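PDB 4N8F: carboxysome shell vertex protein CcmL from Thermosynechococcus elongatus, which probably forms the pentameric vertices of the carboxysome, the polyhedral inclusion in which RuBisCO is sequestered, where it is thought to induce curvature in an otherwise flat hexagonal layer. Local coordinates for residues A4-T9 and A49-W54; L25-L30 and V55-G60; A43-G48 and A76-I81. One frame throughout, in Å; residues are numbered along the deposited sequence.

In the fold
From the N terminus the chain lays down 4-9, 25-30 and 43-48 and then, in the same order, their partners 49-54, 55-60 and 76-81. Each contact therefore closes a long loop and every pair of loops crosses; none nests. Interaction 1 brings the run into strand 54-59 back to strand 2-11, where the last strand of the sheet meets the first. Interaction 2 spans the interior between strands 24-30 and 54-59, and interaction 3 sets strand 39-45 parallel to strand 76-81. The backbone pair Ala-4 with Val-55 ties interaction 1 to interaction 2, and the pairs Leu-25 with Ala-43 and Leu-56 with Val-79 tie interaction 2 to interaction 3, in one closed beta structure.

Interaction 1: A4-T9 and A49-W54; sequences ARVCGT and AGQDEW
The carbonyl oxygen of Glu-53 is held by two neighbours on strand 2-11: Val-6 N donates a hydrogen bond of 3.0 Å to Glu-53 O, and Arg-5 CA adds a CA-H...O contact at 3.3 Å to the same oxygen. A second backbone bond, from Asp-52 N to Val-6 O at 2.9 Å, fixes Val-6 at both its polar atoms. The side chain of Val-6 points into the bend of the opposite segment, where its CB lies 3.4 Å from Gly-50 O and its CG2 meets Ala-49 CB at 4.1 Å. The bend is a type II beta turn from Gly-50 to Glu-53, closed by the backbone bond from Glu-53 N to Gly-50 O and braced again by the Glu-53 carboxylate, whose OE1 accepts from Gly-50 N at 2.9 Å. The two central residues of the turn reach back to the strand. Gln-51, bent at chi2 (81°), lays its amide over the peptide that follows Cys-7, and NE2 donates to Cys-7 O at 3.0 Å from above the carbonyl plane, 74° out of it. Asp-52 lies alongside Arg-5, pointing the same way; Asp-52 OD1 comes to the guanidinium edge and forms a salt bridge with Arg-5 NH1 at 2.7 Å, although the hydrogen bond within it is weak, being strongly bent at the hydrogen, and the two planes are 34° apart. Arg-5 NH2 is shared with Gln-28 and with Asp-88 of a neighbouring subunit, which connects this charged patch to the pentamer interface. Beyond the turn, Arg-5 and Trp-54 form an antiparallel non-hydrogen-bonded pair. This is the seam at which the first and last strands of the sheet meet, in keeping with the closed beta barrel of the CcmL/EutN family.

Interaction 2: L25-L30 and V55-G60; sequences LVLQYL and VLVSRG
Leu-27 and Val-57 run antiparallel alongside each other, so that Leu-27 CD1 comes up against Val-57 CB at 3.8 Å. The same leucine crosses Val-55 at about a right angle, and Val-55 CG2 touches both branches of its fork, CD1 and CD2, each at 4.2 Å. Tyr-29 also meets Val-57 nearly at right angles: its CE2 lies 3.9 Å from Val-57 CG1, the branch that sits between the backbone N and the carbonyl carbon (chi1 54°). Val-57 thus divides its two methyls, CG1 going to the tyrosine and CG2 to the leucine. At the end of the ring, Tyr-29 OH approaches Arg-59 CD to 3.4 Å, with the ring and guanidinium planes 66° apart; the polar partner of this hydroxyl is Glu-41, to which it is hydrogen-bonded. The strand segments run at 101° to each other with 9.4 Å between their axes, an orthogonal packing across the barrel interior, bridged by side chains. Ala-43 and Val-78 also touch Leu-27, so strand 39-45 and strand 76-81 adjoin the contact, with Lys-2 of strand 2-11 beside Tyr-29 and Arg-59.

Interaction 3: A43-G48 and A76-I81; sequences AADTVG and AAVVAI
A parallel strand pairing, in which Ala-44 on strand 39-45 lies beside Ala-77 on strand 76-81, passes directly into an Asx turn at Asp-45. Two backbone bonds grip Ala-44: its N donates to Ala-76 O at 3.1 Å, and its O accepts from Val-78 N at 2.7 Å, nearly in line with the carbonyl (C=O...N angle 178°). One residue earlier on each strand, Ala-43 CB and Ala-76 CB pack at 4.0 Å. Past the paired residues the strands part, and a water fills in for direct pairing, accepting from Thr-46 N and donating to Val-78 O. The carboxylate of Asp-45, with CG anti to the backbone N (chi1 174°), turns along its own chain. Asp-45 OD1 accepts from Val-47 N at 2.8 Å and from Gly-48 N at 3.0 Å, both coming from one face of the carboxylate plane, while OD2 takes the N-H of Ala-49. The same OD1 of Asp-45 also lies against the other strand, 3.8 Å from Val-78 CB. Val-47 CG1 meets Ile-81 CD1 at 4.0 Å, the two side chains passing flank to flank and pointing opposite ways, and Val-47 CG2 lies close to the carbonyl oxygens of Val-78 and Val-79. An alanine in place of Asp-45 would probably leave the N-H groups of Val-47, Gly-48 and Ala-49 without their acceptor and let the turn shift away from Val-78 and Ile-81. Thr-46 OG1 is bonded to Glu-16 of a neighbouring subunit, so the turn also faces the pentamer interface. Three successive peptide N-H groups satisfy the buried carboxylate, which probably lets it lie against the side chain of Val-78; these donors would also be expected to stabilise its negative charge.

Interaction 1: A4-T9 and A49-W54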
ATOM      1  N   ALA C   4     -12.871  -3.955 -11.262  1.00 27.30           N
ATOM      2  CA  ALA C   4     -13.791  -2.833 -11.033  1.00 27.59           C
ATOM      3  C   ALA C   4     -14.636  -2.575 -12.259  1.00 28.22           C
ATOM      4  O   ALA C   4     -14.371  -3.042 -13.401  1.00 27.34           O
ATOM      5  CB  ALA C   4     -13.026  -1.559 -10.633  1.00 27.04           C
ATOM      6  N   ARG C   5     -15.657  -1.753 -12.055  1.00 28.61           N
ATOM      7  CA  ARG C   5     -16.371  -1.291 -13.179  1.00 30.11           C
ATOM      8  C   ARG C   5     -16.211   0.210 -13.329  1.00 30.43           C
ATOM      9  O   ARG C   5     -16.173   0.932 -12.336  1.00 29.50           O
ATOM     10  CB  ARG C   5     -17.849  -1.699 -13.093  1.00 32.43           C
ATOM     11  CG  ARG C   5     -18.644  -1.170 -11.911  1.00 34.60           C
ATOM     12  CD  ARG C   5     -20.135  -1.275 -12.307  1.00 40.89           C
ATOM     13  NE  ARG C   5     -20.752  -0.296 -11.542  1.00 45.07           N
ATOM     14  CZ  ARG C   5     -21.261   0.861 -11.909  1.00 41.68           C
ATOM     15  NH1 ARG C   5     -21.584   1.249 -13.153  1.00 41.44           N
ATOM     16  NH2 ARG C   5     -21.572   1.587 -10.880  1.00 41.36           N
ATOM     17  N   VAL C   6     -16.234   0.673 -14.574  1.00 29.76           N
ATOM     18  CA  VAL C   6     -16.112   2.094 -14.823  1.00 31.24           C
ATOM     19  C   VAL C   6     -17.401   2.710 -14.535  1.00 31.85           C
ATOM     20  O   VAL C   6     -18.397   2.275 -15.041  1.00 35.86           O
ATOM     21  CB  VAL C   6     -15.825   2.377 -16.278  1.00 30.90           C
ATOM     22  CG1 VAL C   6     -15.773   3.868 -16.535  1.00 31.05           C
ATOM     23  CG2 VAL C   6     -14.563   1.659 -16.648  1.00 30.37           C
ATOM     24  N   CYS C   7     -17.431   3.738 -13.718  1.00 34.06           N
ATOM     25  CA  CYS C   7     -18.734   4.261 -13.407  1.00 33.91           C
ATOM     26  C   CYS C   7     -18.846   5.716 -13.492  1.00 35.10           C
ATOM     27  O   CYS C   7     -19.940   6.188 -13.294  1.00 34.34           O
ATOM     28  CB  CYS C   7     -19.217   3.808 -12.041  1.00 38.00           C
ATOM     29  SG  CYS C   7     -18.291   4.503 -10.688  1.00 41.68           S
ATOM     30  N   GLY C   8     -17.784   6.441 -13.851  1.00 35.10           N
ATOM     31  CA  GLY C   8     -17.915   7.875 -14.078  1.00 36.59           C
ATOM     32  C   GLY C   8     -16.603   8.500 -14.465  1.00 34.68           C
ATOM     33  O   GLY C   8     -15.757   7.827 -14.928  1.00 34.29           O
ATOM     34  N   THR C   9     -16.469   9.799 -14.306  1.00 36.10           N
ATOM     35  CA  THR C   9     -15.259  10.484 -14.659  1.00 37.89           C
ATOM     36  C   THR C   9     -15.038  11.682 -13.732  1.00 37.32           C
ATOM     37  O   THR C   9     -16.001  12.218 -13.150  1.00 36.55           O
ATOM     38  CB  THR C   9     -15.342  11.110 -16.063  1.00 38.99           C
ATOM     39  OG1 THR C   9     -16.311  12.136 -16.017  1.00 44.35           O
ATOM     40  CG2 THR C   9     -15.781  10.138 -17.077  1.00 39.74           C
ATOM     41  N   ALA C  49     -11.260   2.614 -21.838  1.00 35.43           N
ATOM     42  CA  ALA C  49     -12.382   1.892 -21.250  1.00 36.00           C
ATOM     43  C   ALA C  49     -13.667   2.723 -21.190  1.00 37.00           C
ATOM     44  O   ALA C  49     -13.669   3.773 -20.621  1.00 40.64           O
ATOM     45  CB  ALA C  49     -12.035   1.408 -19.851  1.00 32.39           C
ATOM     46  N   GLY C  50     -14.768   2.197 -21.723  1.00 38.85           N
ATOM     47  CA  GLY C  50     -16.074   2.876 -21.706  1.00 38.59           C
ATOM     48  C   GLY C  50     -16.839   2.675 -20.404  1.00 37.89           C
ATOM     49  O   GLY C  50     -16.542   1.805 -19.588  1.00 33.52           O
ATOM     50  N   GLN C  51     -17.849   3.496 -20.239  1.00 37.96           N
ATOM     51  CA  GLN C  51     -18.726   3.395 -19.118  1.00 40.00           C
ATOM     52  C   GLN C  51     -19.330   1.970 -18.937  1.00 37.69           C
ATOM     53  O   GLN C  51     -19.726   1.344 -19.903  1.00 35.57           O
ATOM     54  CB  GLN C  51     -19.818   4.416 -19.289  1.00 42.52           C
ATOM     55  CG  GLN C  51     -20.781   4.453 -18.128  1.00 49.73           C
ATOM     56  CD  GLN C  51     -20.259   5.264 -16.933  1.00 56.59           C
ATOM     57  OE1 GLN C  51     -19.106   5.733 -16.910  1.00 58.16           O
ATOM     58  NE2 GLN C  51     -21.112   5.413 -15.930  1.00 57.16           N
ATOM     59  N   ASP C  52     -19.425   1.526 -17.683  1.00 33.35           N
ATOM     60  CA  ASP C  52     -19.896   0.213 -17.291  1.00 34.42           C
ATOM     61  C   ASP C  52     -19.017  -0.989 -17.629  1.00 32.54           C
ATOM     62  O   ASP C  52     -19.334  -2.093 -17.145  1.00 31.22           O
ATOM     63  CB  ASP C  52     -21.349  -0.036 -17.730  1.00 37.03           C
ATOM     64  CG  ASP C  52     -22.340   0.905 -17.011  1.00 42.04           C
ATOM     65  OD1 ASP C  52     -22.126   1.229 -15.831  1.00 46.08           O
ATOM     66  OD2 ASP C  52     -23.311   1.332 -17.629  1.00 44.93           O
ATOM     67  N   GLU C  53     -17.930  -0.805 -18.390  1.00 32.95           N
ATOM     68  CA  GLU C  53     -16.974  -1.926 -18.662  1.00 34.07           C
ATOM     69  C   GLU C  53     -16.278  -2.429 -17.398  1.00 33.21           C
ATOM     70  O   GLU C  53     -16.060  -1.668 -16.455  1.00 30.99           O
ATOM     71  CB  GLU C  53     -15.930  -1.546 -19.684  1.00 37.54           C
ATOM     72  CG  GLU C  53     -16.573  -0.987 -20.949  1.00 43.28           C
ATOM     73  CD  GLU C  53     -15.835  -1.233 -22.247  1.00 52.19           C
ATOM     74  OE1 GLU C  53     -14.822  -0.525 -22.584  1.00 58.16           O
ATOM     75  OE2 GLU C  53     -16.355  -2.085 -22.996  1.00 54.93           O
ATOM     76  N   TRP C  54     -16.038  -3.734 -17.345  1.00 31.43           N
ATOM     77  CA  TRP C  54     -15.236  -4.274 -16.296  1.00 32.02           C
ATOM     78  C   TRP C  54     -13.806  -4.078 -16.698  1.00 31.05           C
ATOM     79  O   TRP C  54     -13.442  -4.249 -17.893  1.00 31.64           O
ATOM     80  CB  TRP C  54     -15.534  -5.758 -16.036  1.00 32.02           C
ATOM     81  CG  TRP C  54     -16.891  -5.996 -15.476  1.00 31.76           C
ATOM     82  CD1 TRP C  54     -17.995  -5.187 -15.604  1.00 33.73           C
ATOM     83  CD2 TRP C  54     -17.305  -7.126 -14.704  1.00 31.73           C
ATOM     84  NE1 TRP C  54     -19.055  -5.731 -14.899  1.00 34.65           N
ATOM     85  CE2 TRP C  54     -18.671  -6.940 -14.384  1.00 32.69           C
ATOM     86  CE3 TRP C  54     -16.647  -8.252 -14.227  1.00 32.59           C
ATOM     87  CZ2 TRP C  54     -19.393  -7.853 -13.619  1.00 32.70           C
ATOM     88  CZ3 TRP C  54     -17.354  -9.169 -13.498  1.00 33.38           C
ATOM     89  CH2 TRP C  54     -18.719  -8.973 -13.201  1.00 34.61           C
TER
HETATM   90  O   HOH W   1     -16.960   6.826 -17.604  1.00 45.66           O

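Interaction 2: L25-L30 and V55-G60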
ATOM      1  N   LEU C  25     -10.917   8.239 -14.805  1.00 31.00           N
ATOM      2  CA  LEU C  25     -12.176   7.540 -14.675  1.00 30.88           C
ATOM      3  C   LEU C  25     -12.433   7.344 -13.224  1.00 30.93           C
ATOM      4  O   LEU C  25     -11.504   7.154 -12.475  1.00 31.20           O
ATOM      5  CB  LEU C  25     -12.109   6.195 -15.407  1.00 30.70           C
ATOM      6  CG  LEU C  25     -12.046   6.206 -16.934  1.00 31.32           C
ATOM      7  CD1 LEU C  25     -11.986   4.766 -17.419  1.00 32.84           C
ATOM      8  CD2 LEU C  25     -13.234   6.909 -17.560  1.00 33.85           C
ATOM      9  N   VAL C  26     -13.704   7.380 -12.826  1.00 30.99           N
ATOM     10  CA  VAL C  26     -14.110   6.813 -11.561  1.00 31.57           C
ATOM     11  C   VAL C  26     -14.448   5.318 -11.702  1.00 30.43           C
ATOM     12  O   VAL C  26     -15.194   4.929 -12.590  1.00 36.25           O
ATOM     13  CB  VAL C  26     -15.311   7.556 -11.000  1.00 32.95           C
ATOM     14  CG1 VAL C  26     -15.619   7.073  -9.597  1.00 34.27           C
ATOM     15  CG2 VAL C  26     -15.085   9.062 -11.040  1.00 33.95           C
ATOM     16  N   LEU C  27     -13.892   4.487 -10.835  1.00 30.00           N
ATOM     17  CA  LEU C  27     -14.072   3.028 -10.815  1.00 29.52           C
ATOM     18  C   LEU C  27     -14.776   2.609  -9.498  1.00 31.37           C
ATOM     19  O   LEU C  27     -14.444   3.105  -8.423  1.00 29.87           O
ATOM     20  CB  LEU C  27     -12.718   2.354 -10.885  1.00 28.28           C
ATOM     21  CG  LEU C  27     -11.792   2.781 -12.042  1.00 28.99           C
ATOM     22  CD1 LEU C  27     -10.534   1.946 -12.159  1.00 30.58           C
ATOM     23  CD2 LEU C  27     -12.517   2.651 -13.373  1.00 29.33           C
ATOM     24  N   GLN C  28     -15.776   1.748  -9.601  1.00 30.31           N
ATOM     25  CA  GLN C  28     -16.349   1.142  -8.445  1.00 30.35           C
ATOM     26  C   GLN C  28     -15.789  -0.282  -8.404  1.00 29.78           C
ATOM     27  O   GLN C  28     -15.903  -1.011  -9.359  1.00 27.61           O
ATOM     28  CB  GLN C  28     -17.852   1.079  -8.550  1.00 31.16           C
ATOM     29  CG  GLN C  28     -18.496   0.408  -7.320  1.00 32.79           C
ATOM     30  CD  GLN C  28     -20.000   0.552  -7.303  1.00 33.09           C
ATOM     31  OE1 GLN C  28     -20.626   0.739  -8.345  1.00 32.87           O
ATOM     32  NE2 GLN C  28     -20.591   0.455  -6.118  1.00 33.79           N
ATOM     33  N   TYR C  29     -15.217  -0.656  -7.274  1.00 29.42           N
ATOM     34  CA  TYR C  29     -14.717  -2.001  -7.097  1.00 29.88           C
ATOM     35  C   TYR C  29     -15.839  -3.041  -7.118  1.00 30.23           C
ATOM     36  O   TYR C  29     -16.917  -2.775  -6.619  1.00 30.05           O
ATOM     37  CB  TYR C  29     -13.856  -2.114  -5.800  1.00 30.55           C
ATOM     38  CG  TYR C  29     -12.522  -1.385  -5.899  1.00 30.78           C
ATOM     39  CD1 TYR C  29     -12.304  -0.208  -5.219  1.00 30.86           C
ATOM     40  CD2 TYR C  29     -11.485  -1.884  -6.711  1.00 31.50           C
ATOM     41  CE1 TYR C  29     -11.108   0.445  -5.295  1.00 31.44           C
ATOM     42  CE2 TYR C  29     -10.287  -1.252  -6.780  1.00 31.75           C
ATOM     43  CZ  TYR C  29     -10.096  -0.067  -6.111  1.00 32.40           C
ATOM     44  OH  TYR C  29      -8.896   0.607  -6.222  1.00 33.98           O
ATOM     45  N   LEU C  30     -15.503  -4.250  -7.611  1.00 30.66           N
ATOM     46  CA  LEU C  30     -16.399  -5.377  -7.651  1.00 30.96           C
ATOM     47  C   LEU C  30     -15.911  -6.484  -6.698  1.00 32.14           C
ATOM     48  O   LEU C  30     -14.751  -6.875  -6.722  1.00 33.16           O
ATOM     49  CB  LEU C  30     -16.565  -5.922  -9.057  1.00 29.56           C
ATOM     50  CG  LEU C  30     -17.115  -4.925 -10.102  1.00 31.57           C
ATOM     51  CD1 LEU C  30     -17.194  -5.617 -11.475  1.00 31.53           C
ATOM     52  CD2 LEU C  30     -18.465  -4.372  -9.734  1.00 31.59           C
ATOM     53  N   VAL C  55     -13.010  -3.687 -15.705  1.00 31.20           N
ATOM     54  CA  VAL C  55     -11.576  -3.436 -15.875  1.00 30.84           C
ATOM     55  C   VAL C  55     -10.677  -4.033 -14.761  1.00 31.31           C
ATOM     56  O   VAL C  55     -11.117  -4.276 -13.637  1.00 30.37           O
ATOM     57  CB  VAL C  55     -11.264  -1.936 -15.983  1.00 30.30           C
ATOM     58  CG1 VAL C  55     -11.978  -1.300 -17.194  1.00 32.10           C
ATOM     59  CG2 VAL C  55     -11.554  -1.206 -14.703  1.00 31.97           C
ATOM     60  N   LEU C  56      -9.400  -4.218 -15.096  1.00 30.58           N
ATOM     61  CA  LEU C  56      -8.366  -4.370 -14.098  1.00 30.63           C
ATOM     62  C   LEU C  56      -7.699  -3.051 -13.809  1.00 28.85           C
ATOM     63  O   LEU C  56      -7.257  -2.319 -14.736  1.00 27.60           O
ATOM     64  CB  LEU C  56      -7.298  -5.373 -14.531  1.00 30.85           C
ATOM     65  CG  LEU C  56      -7.745  -6.802 -14.782  1.00 32.82           C
ATOM     66  CD1 LEU C  56      -6.569  -7.680 -15.294  1.00 32.21           C
ATOM     67  CD2 LEU C  56      -8.275  -7.371 -13.475  1.00 33.68           C
ATOM     68  N   VAL C  57      -7.601  -2.762 -12.518  1.00 29.28           N
ATOM     69  CA  VAL C  57      -6.860  -1.612 -12.083  1.00 29.27           C
ATOM     70  C   VAL C  57      -5.593  -2.022 -11.315  1.00 28.19           C
ATOM     71  O   VAL C  57      -5.610  -2.948 -10.511  1.00 30.71           O
ATOM     72  CB  VAL C  57      -7.784  -0.606 -11.333  1.00 29.54           C
ATOM     73  CG1 VAL C  57      -8.512  -1.240 -10.213  1.00 32.54           C
ATOM     74  CG2 VAL C  57      -6.982   0.537 -10.744  1.00 29.42           C
ATOM     75  N   SER C  58      -4.488  -1.354 -11.624  1.00 27.88           N
ATOM     76  CA  SER C  58      -3.205  -1.447 -10.880  1.00 26.39           C
ATOM     77  C   SER C  58      -2.946  -0.203 -10.049  1.00 26.28           C
ATOM     78  O   SER C  58      -3.166   0.960 -10.543  1.00 24.52           O
ATOM     79  CB  SER C  58      -2.051  -1.583 -11.880  1.00 28.15           C
ATOM     80  OG  SER C  58      -2.069  -2.882 -12.416  1.00 28.71           O
ATOM     81  N   ARG C  59      -2.476  -0.411  -8.831  1.00 24.10           N
ATOM     82  CA  ARG C  59      -2.251   0.693  -7.876  1.00 26.77           C
ATOM     83  C   ARG C  59      -0.763   0.748  -7.507  1.00 25.41           C
ATOM     84  O   ARG C  59      -0.058  -0.216  -7.700  1.00 25.31           O
ATOM     85  CB  ARG C  59      -3.136   0.517  -6.615  1.00 28.52           C
ATOM     86  CG  ARG C  59      -4.624   0.611  -7.001  1.00 32.14           C
ATOM     87  CD  ARG C  59      -5.541   0.511  -5.795  1.00 36.14           C
ATOM     88  NE  ARG C  59      -5.491  -0.898  -5.424  1.00 39.92           N
ATOM     89  CZ  ARG C  59      -5.638  -1.362  -4.209  1.00 47.48           C
ATOM     90  NH1 ARG C  59      -5.911  -0.498  -3.221  1.00 45.64           N
ATOM     91  NH2 ARG C  59      -5.517  -2.682  -3.995  1.00 43.47           N
ATOM     92  N   GLY C  60      -0.330   1.872  -6.944  1.00 25.71           N
ATOM     93  CA  GLY C  60       1.059   2.097  -6.587  1.00 24.56           C
ATOM     94  C   GLY C  60       1.826   2.405  -7.853  1.00 25.52           C
ATOM     95  O   GLY C  60       1.241   2.901  -8.881  1.00 25.71           O
TER

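Interaction 3: A43-G48 and A76-I81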
ATOM      1  N   ALA C  43      -8.837   6.661 -11.502  1.00 26.68           N
ATOM      2  CA  ALA C  43      -7.715   6.100 -12.197  1.00 26.04           C
ATOM      3  C   ALA C  43      -7.499   6.691 -13.558  1.00 26.55           C
ATOM      4  O   ALA C  43      -8.436   6.974 -14.267  1.00 27.92           O
ATOM      5  CB  ALA C  43      -7.910   4.616 -12.333  1.00 26.39           C
ATOM      6  N   ALA C  44      -6.234   6.797 -13.926  1.00 28.77           N
ATOM      7  CA  ALA C  44      -5.817   7.118 -15.311  1.00 29.34           C
ATOM      8  C   ALA C  44      -6.186   6.022 -16.251  1.00 31.32           C
ATOM      9  O   ALA C  44      -6.203   4.810 -15.884  1.00 30.92           O
ATOM     10  CB  ALA C  44      -4.305   7.371 -15.408  1.00 28.63           C
ATOM     11  N   ASP C  45      -6.468   6.400 -17.486  1.00 31.72           N
ATOM     12  CA  ASP C  45      -6.832   5.372 -18.442  1.00 34.13           C
ATOM     13  C   ASP C  45      -6.216   5.712 -19.772  1.00 34.86           C
ATOM     14  O   ASP C  45      -6.540   6.738 -20.398  1.00 34.56           O
ATOM     15  CB  ASP C  45      -8.339   5.270 -18.541  1.00 35.72           C
ATOM     16  CG  ASP C  45      -8.798   4.291 -19.659  1.00 39.93           C
ATOM     17  OD1 ASP C  45      -8.076   3.328 -20.005  1.00 39.44           O
ATOM     18  OD2 ASP C  45      -9.914   4.476 -20.163  1.00 38.28           O
ATOM     19  N   THR C  46      -5.309   4.846 -20.175  1.00 35.47           N
ATOM     20  CA  THR C  46      -4.659   4.921 -21.484  1.00 38.15           C
ATOM     21  C   THR C  46      -5.110   3.785 -22.347  1.00 38.19           C
ATOM     22  O   THR C  46      -4.617   3.625 -23.445  1.00 40.89           O
ATOM     23  CB  THR C  46      -3.139   4.843 -21.293  1.00 40.44           C
ATOM     24  OG1 THR C  46      -2.820   3.766 -20.366  1.00 40.70           O
ATOM     25  CG2 THR C  46      -2.659   6.147 -20.679  1.00 40.92           C
ATOM     26  N   VAL C  47      -6.055   2.991 -21.876  1.00 36.98           N
ATOM     27  CA  VAL C  47      -6.520   1.871 -22.659  1.00 40.29           C
ATOM     28  C   VAL C  47      -7.774   2.216 -23.447  1.00 39.54           C
ATOM     29  O   VAL C  47      -7.900   1.774 -24.527  1.00 40.30           O
ATOM     30  CB  VAL C  47      -6.749   0.598 -21.811  1.00 42.03           C
ATOM     31  CG1 VAL C  47      -7.160  -0.564 -22.707  1.00 42.53           C
ATOM     32  CG2 VAL C  47      -5.483   0.236 -21.069  1.00 42.51           C
ATOM     33  N   GLY C  48      -8.673   3.037 -22.939  1.00 40.54           N
ATOM     34  CA  GLY C  48      -9.878   3.440 -23.701  1.00 38.79           C
ATOM     35  C   GLY C  48     -11.093   2.689 -23.160  1.00 39.66           C
ATOM     36  O   GLY C  48     -11.877   2.157 -23.923  1.00 40.32           O
ATOM     37  N   ALA C  76      -2.954   4.949  -9.563  1.00 25.94           N
ATOM     38  CA  ALA C  76      -3.991   4.007 -10.022  1.00 24.87           C
ATOM     39  C   ALA C  76      -4.171   4.171 -11.526  1.00 25.31           C
ATOM     40  O   ALA C  76      -4.284   5.315 -12.036  1.00 25.30           O
ATOM     41  CB  ALA C  76      -5.276   4.265  -9.326  1.00 24.54           C
ATOM     42  N   ALA C  77      -4.221   3.058 -12.245  1.00 24.30           N
ATOM     43  CA  ALA C  77      -4.458   3.122 -13.692  1.00 24.65           C
ATOM     44  C   ALA C  77      -5.280   1.948 -14.145  1.00 25.67           C
ATOM     45  O   ALA C  77      -5.045   0.817 -13.661  1.00 25.85           O
ATOM     46  CB  ALA C  77      -3.154   3.112 -14.465  1.00 24.27           C
ATOM     47  N   VAL C  78      -6.152   2.167 -15.138  1.00 24.77           N
ATOM     48  CA  VAL C  78      -6.752   1.055 -15.809  1.00 27.90           C
ATOM     49  C   VAL C  78      -5.692   0.353 -16.679  1.00 28.80           C
ATOM     50  O   VAL C  78      -5.057   1.011 -17.469  1.00 31.65           O
ATOM     51  CB  VAL C  78      -7.917   1.483 -16.694  1.00 29.77           C
ATOM     52  CG1 VAL C  78      -8.335   0.330 -17.630  1.00 31.85           C
ATOM     53  CG2 VAL C  78      -9.063   1.974 -15.823  1.00 29.65           C
ATOM     54  N   VAL C  79      -5.514  -0.954 -16.560  1.00 29.39           N
ATOM     55  CA  VAL C  79      -4.496  -1.650 -17.394  1.00 29.40           C
ATOM     56  C   VAL C  79      -5.031  -2.641 -18.412  1.00 30.02           C
ATOM     57  O   VAL C  79      -4.346  -2.992 -19.356  1.00 31.22           O
ATOM     58  CB  VAL C  79      -3.377  -2.287 -16.549  1.00 30.50           C
ATOM     59  CG1 VAL C  79      -2.701  -1.218 -15.703  1.00 29.27           C
ATOM     60  CG2 VAL C  79      -3.840  -3.441 -15.664  1.00 30.58           C
ATOM     61  N   ALA C  80      -6.307  -2.957 -18.295  1.00 30.17           N
ATOM     62  CA  ALA C  80      -6.962  -3.942 -19.144  1.00 32.20           C
ATOM     63  C   ALA C  80      -8.450  -3.781 -19.028  1.00 32.98           C
ATOM     64  O   ALA C  80      -9.012  -3.564 -17.912  1.00 33.28           O
ATOM     65  CB  ALA C  80      -6.575  -5.353 -18.698  1.00 31.75           C
ATOM     66  N   ILE C  81      -9.118  -3.898 -20.168  1.00 32.93           N
ATOM     67  CA  ILE C  81     -10.562  -4.075 -20.184  1.00 32.07           C
ATOM     68  C   ILE C  81     -10.860  -5.539 -20.183  1.00 31.52           C
ATOM     69  O   ILE C  81     -10.316  -6.252 -21.015  1.00 32.68           O
ATOM     70  CB  ILE C  81     -11.197  -3.450 -21.408  1.00 32.44           C
ATOM     71  CG1 ILE C  81     -10.988  -1.944 -21.338  1.00 32.70           C
ATOM     72  CG2 ILE C  81     -12.666  -3.829 -21.489  1.00 32.46           C
ATOM     73  CD1 ILE C  81     -11.091  -1.311 -22.699  1.00 35.16           C
TER
HETATM   74  O   HOH W   2      -4.090   3.383 -18.042  1.00 38.52           O